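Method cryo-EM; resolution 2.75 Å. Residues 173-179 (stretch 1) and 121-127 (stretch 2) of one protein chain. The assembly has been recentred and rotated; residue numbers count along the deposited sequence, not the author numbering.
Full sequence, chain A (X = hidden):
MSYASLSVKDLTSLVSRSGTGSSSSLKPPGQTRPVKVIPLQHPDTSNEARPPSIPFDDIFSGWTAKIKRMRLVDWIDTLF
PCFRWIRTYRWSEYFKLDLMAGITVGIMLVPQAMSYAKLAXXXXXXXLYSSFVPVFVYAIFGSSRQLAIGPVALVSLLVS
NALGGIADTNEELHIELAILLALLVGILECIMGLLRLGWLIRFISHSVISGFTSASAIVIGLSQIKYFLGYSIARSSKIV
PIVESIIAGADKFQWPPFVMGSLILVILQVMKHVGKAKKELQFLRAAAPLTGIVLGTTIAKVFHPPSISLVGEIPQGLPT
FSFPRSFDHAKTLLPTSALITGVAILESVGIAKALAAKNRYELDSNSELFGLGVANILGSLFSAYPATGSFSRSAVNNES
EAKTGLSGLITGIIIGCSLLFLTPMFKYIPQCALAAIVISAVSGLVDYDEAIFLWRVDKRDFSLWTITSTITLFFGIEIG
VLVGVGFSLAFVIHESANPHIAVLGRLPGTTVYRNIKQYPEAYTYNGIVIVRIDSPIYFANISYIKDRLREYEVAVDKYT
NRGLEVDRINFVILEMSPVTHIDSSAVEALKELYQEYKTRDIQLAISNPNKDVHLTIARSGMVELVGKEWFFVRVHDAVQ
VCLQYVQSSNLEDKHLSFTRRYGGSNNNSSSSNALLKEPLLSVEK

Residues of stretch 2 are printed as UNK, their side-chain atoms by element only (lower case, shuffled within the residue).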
ATOM      1  N   LEU A 173      27.130  23.821  -8.652  1.00 80.43           N
ATOM      2  CA  LEU A 173      25.910  23.471  -7.937  1.00 80.43           C
ATOM      3  C   LEU A 173      25.733  21.963  -7.850  1.00 80.43           C
ATOM      4  O   LEU A 173      25.065  21.474  -6.933  1.00 80.43           O
ATOM      5  CB  LEU A 173      24.701  24.115  -8.616  1.00 80.43           C
ATOM      6  CG  LEU A 173      23.378  24.050  -7.853  1.00 80.43           C
ATOM      7  CD1 LEU A 173      23.501  24.749  -6.513  1.00 80.43           C
ATOM      8  CD2 LEU A 173      22.257  24.654  -8.677  1.00 80.43           C
ATOM      9  N   HIS A 174      26.327  21.211  -8.782  1.00 80.37           N
ATOM     10  CA  HIS A 174      26.257  19.755  -8.720  1.00 80.37           C
ATOM     11  C   HIS A 174      26.883  19.227  -7.437  1.00 80.37           C
ATOM     12  O   HIS A 174      26.329  18.335  -6.785  1.00 80.37           O
ATOM     13  CB  HIS A 174      26.959  19.138  -9.928  1.00 80.37           C
ATOM     14  CG  HIS A 174      26.085  18.988 -11.131  1.00 80.37           C
ATOM     15  ND1 HIS A 174      25.582  17.770 -11.535  1.00 80.37           N
ATOM     16  CD2 HIS A 174      25.635  19.896 -12.028  1.00 80.37           C
ATOM     17  CE1 HIS A 174      24.854  17.936 -12.624  1.00 80.37           C
ATOM     18  NE2 HIS A 174      24.869  19.217 -12.944  1.00 80.37           N
ATOM     19  N   ILE A 175      28.042  19.767  -7.061  1.00 70.23           N
ATOM     20  CA  ILE A 175      28.749  19.282  -5.880  1.00 70.23           C
ATOM     21  C   ILE A 175      27.937  19.555  -4.620  1.00 70.23           C
ATOM     22  O   ILE A 175      27.751  18.671  -3.773  1.00 70.23           O
ATOM     23  CB  ILE A 175      30.144  19.925  -5.804  1.00 70.23           C
ATOM     24  CG1 ILE A 175      31.028  19.397  -6.933  1.00 70.23           C
ATOM     25  CG2 ILE A 175      30.768  19.679  -4.447  1.00 70.23           C
ATOM     26  CD1 ILE A 175      32.187  20.300  -7.267  1.00 70.23           C
ATOM     27  N   GLU A 176      27.450  20.790  -4.475  1.00 72.26           N
ATOM     28  CA  GLU A 176      26.665  21.139  -3.297  1.00 72.26           C
ATOM     29  C   GLU A 176      25.372  20.339  -3.244  1.00 72.26           C
ATOM     30  O   GLU A 176      24.938  19.917  -2.168  1.00 72.26           O
ATOM     31  CB  GLU A 176      26.372  22.638  -3.282  1.00 72.26           C
ATOM     32  CG  GLU A 176      27.611  23.509  -3.209  1.00 72.26           C
ATOM     33  CD  GLU A 176      27.277  24.986  -3.157  1.00 72.26           C
ATOM     34  OE1 GLU A 176      26.076  25.323  -3.146  1.00 72.26           O
ATOM     35  OE2 GLU A 176      28.216  25.808  -3.123  1.00 72.26           O
ATOM     36  N   LEU A 177      24.742  20.122  -4.399  1.00 67.17           N
ATOM     37  CA  LEU A 177      23.523  19.326  -4.434  1.00 67.17           C
ATOM     38  C   LEU A 177      23.792  17.884  -4.032  1.00 67.17           C
ATOM     39  O   LEU A 177      22.996  17.281  -3.308  1.00 67.17           O
ATOM     40  CB  LEU A 177      22.894  19.395  -5.823  1.00 67.17           C
ATOM     41  CG  LEU A 177      22.054  20.639  -6.107  1.00 67.17           C
ATOM     42  CD1 LEU A 177      21.681  20.700  -7.576  1.00 67.17           C
ATOM     43  CD2 LEU A 177      20.815  20.640  -5.239  1.00 67.17           C
ATOM     44  N   ALA A 178      24.908  17.311  -4.487  1.00 58.94           N
ATOM     45  CA  ALA A 178      25.243  15.941  -4.105  1.00 58.94           C
ATOM     46  C   ALA A 178      25.524  15.831  -2.611  1.00 58.94           C
ATOM     47  O   ALA A 178      25.088  14.873  -1.958  1.00 58.94           O
ATOM     48  CB  ALA A 178      26.440  15.448  -4.914  1.00 58.94           C
ATOM     49  N   ILE A 179      26.247  16.800  -2.049  1.00 56.51           N
ATOM     50  CA  ILE A 179      26.542  16.772  -0.619  1.00 56.51           C
ATOM     51  C   ILE A 179      25.262  16.929   0.199  1.00 56.51           C
ATOM     52  O   ILE A 179      25.056  16.231   1.205  1.00 56.51           O
ATOM     53  CB  ILE A 179      27.580  17.851  -0.273  1.00 56.51           C
ATOM     54  CG1 ILE A 179      28.910  17.535  -0.955  1.00 56.51           C
ATOM     55  CG2 ILE A 179      27.770  17.949   1.221  1.00 56.51           C
ATOM     56  CD1 ILE A 179      29.872  18.692  -0.971  1.00 56.51           C
ATOM     57  N   UNK A 121      28.325  12.358 -12.541  1.00 54.37           N
ATOM     58  CA  UNK A 121      28.459  13.705 -13.047  1.00 54.37           C
ATOM     59  C   UNK A 121      29.398  14.587 -12.258  1.00 54.37           C
ATOM     60  O   UNK A 121      29.720  15.691 -12.718  1.00 54.37           O
ATOM     61  N   UNK A 122      29.839  14.148 -11.088  1.00 51.70           N
ATOM     62  CA  UNK A 122      30.801  14.892 -10.298  1.00 51.70           C
ATOM     63  C   UNK A 122      32.214  14.644 -10.814  1.00 51.70           C
ATOM     64  O   UNK A 122      32.469  13.652 -11.500  1.00 51.70           O
ATOM     65  c   UNK A 122      28.728  15.855  -8.144  1.00 51.70           C
ATOM     66  c   UNK A 122      29.283  14.453  -8.255  1.00 51.70           C
ATOM     67  c   UNK A 122      29.284  13.775  -6.904  1.00 51.70           C
ATOM     68  c   UNK A 122      30.695  14.482  -8.835  1.00 51.70           C
ATOM     69  N   UNK A 123      33.152  15.540 -10.512  1.00 54.53           N
ATOM     70  CA  UNK A 123      34.546  15.264 -10.837  1.00 54.53           C
ATOM     71  C   UNK A 123      35.034  14.046 -10.081  1.00 54.53           C
ATOM     72  O   UNK A 123      34.520  13.719  -8.996  1.00 54.53           O
ATOM     73  c   UNK A 123      34.311  17.276  -9.532  1.00 54.53           C
ATOM     74  c   UNK A 123      35.274  16.541 -10.389  1.00 54.53           C
ATOM     75  c   UNK A 123      32.960  16.916 -10.031  1.00 54.53           C
ATOM     76  N   UNK A 124      36.024  13.332 -10.625  1.00 56.55           N
ATOM     77  CA  UNK A 124      36.397  12.029 -10.047  1.00 56.55           C
ATOM     78  C   UNK A 124      36.821  12.085  -8.590  1.00 56.55           C
ATOM     79  O   UNK A 124      36.567  11.129  -7.848  1.00 56.55           O
ATOM     80  c   UNK A 124      37.392  12.338 -12.208  1.00 56.55           C
ATOM     81  c   UNK A 124      37.553  11.570 -10.944  1.00 56.55           C
ATOM     82  c   UNK A 124      36.831  13.661 -11.809  1.00 56.55           C
ATOM     83  N   UNK A 125      37.452  13.177  -8.154  1.00 59.01           N
ATOM     84  CA  UNK A 125      37.990  13.237  -6.797  1.00 59.01           C
ATOM     85  C   UNK A 125      36.889  13.041  -5.765  1.00 59.01           C
ATOM     86  O   UNK A 125      37.122  12.456  -4.701  1.00 59.01           O
ATOM     87  c   UNK A 125      40.465  13.515  -5.038  1.00 59.01           C
ATOM     88  c   UNK A 125      39.414  14.582  -5.208  1.00 59.01           C
ATOM     89  c   UNK A 125      38.747  14.562  -6.581  1.00 59.01           C
ATOM     90  c   UNK A 125      37.819  15.754  -6.739  1.00 59.01           C
ATOM     91  N   UNK A 126      35.671  13.492  -6.067  1.00 56.56           N
ATOM     92  CA  UNK A 126      34.585  13.385  -5.103  1.00 56.56           C
ATOM     93  C   UNK A 126      34.167  11.945  -4.852  1.00 56.56           C
ATOM     94  O   UNK A 126      33.434  11.686  -3.893  1.00 56.56           O
ATOM     95  c   UNK A 126      33.394  14.226  -5.561  1.00 56.56           C
ATOM     96  c   UNK A 126      33.369  17.526  -3.705  1.00 56.56           C
ATOM     97  c   UNK A 126      34.218  16.535  -6.123  1.00 56.56           C
ATOM     98  o   UNK A 126      34.181  19.680  -4.307  1.00 56.56           O
ATOM     99  c   UNK A 126      34.414  17.862  -5.821  1.00 56.56           C
ATOM    100  c   UNK A 126      33.585  15.683  -5.233  1.00 56.56           C
ATOM    101  c   UNK A 126      33.988  18.354  -4.611  1.00 56.56           C
ATOM    102  c   UNK A 126      33.174  16.199  -4.016  1.00 56.56           C
ATOM    103  N   UNK A 127      34.599  11.004  -5.692  1.00 56.20           N
ATOM    104  CA  UNK A 127      34.448   9.604  -5.338  1.00 56.20           C
ATOM    105  C   UNK A 127      35.326   9.217  -4.162  1.00 56.20           C
ATOM    106  O   UNK A 127      34.868   8.575  -3.213  1.00 56.20           O
TER

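Position 121 carries no side-chain atoms, which makes it glycine. Gly 121 is the first residue to leave helical geometry after a helix, closing it in a Schellman motif with a positive phi of 94°. A CB at these angles would be jammed against the preceding carbonyl oxygen, a restriction that by itself calls for glycine; it would also point toward stretch 1.

Position 122 has four side-chain carbons, forked at the second. One branch tip lies 3.7 Å from His 174 O and 4.1 Å from Ile 175 CA, and both tips lie close to Ala 178 CB. A fork at the second carbon, without heteroatoms, identifies leucine. In Leu 122, CD2 lies against the helix backbone at His 174 O, and both CD1 and CD2 pack against Ala 178 CB, at 3.9 and 4.0 Å; the m,t rotamer brings the end of the side chain nearer to stretch 1 than its sideways CA-to-CB bond suggests.

At position 123 three carbons close a ring onto the backbone nitrogen, the signature of proline. Pro 123 meets stretch 1 lightly, its CG 4.3 Å from Ile 175 CD1.

Position 124 shows the same three-carbon ring and is again proline, but Pro 124 is out of reach of stretch 1.

The four carbons at position 125 fork at the first, with one arm two carbons long, as in isoleucine. Ile 125 is buried, yet out of reach of stretch 1.

Position 126 has one carbon followed by a six-carbon ring bearing an oxygen, and that oxygen lies 3.4 Å from Ile 175 CG2. This is tyrosine. The CA-to-CB bond of Tyr 126 points toward stretch 1, and Ile 175 CG1 sits over one ring face, 4.2 Å from the centroid and 24° off the normal, in a CH-pi contact. Tyr 126 N donates to Pro 123 O at 3.2 Å.

Position 127 again lacks side-chain atoms and is glycine. Gly 127 N donates to Pro 124 O at 2.9 Å; a CB here would be crowded by that same oxygen, at 3.3 Å.

The contact is apolar packing, with no hydrogen bond between the stretches, and buries 290 Å² in total. Ile 175 is its hub, touching Leu 122, Pro 123 and Tyr 126. Leu 122 spans one helical turn, from His 174 to Ala 178. His 174 O needs no partner from stretch 2, since it accepts from Ala 178 N at 2.9 Å within its own helix, leaving Leu 122 to pack against that turn through van der Waals contact.

Stretch 2, residues 121-127: GLPPIYG
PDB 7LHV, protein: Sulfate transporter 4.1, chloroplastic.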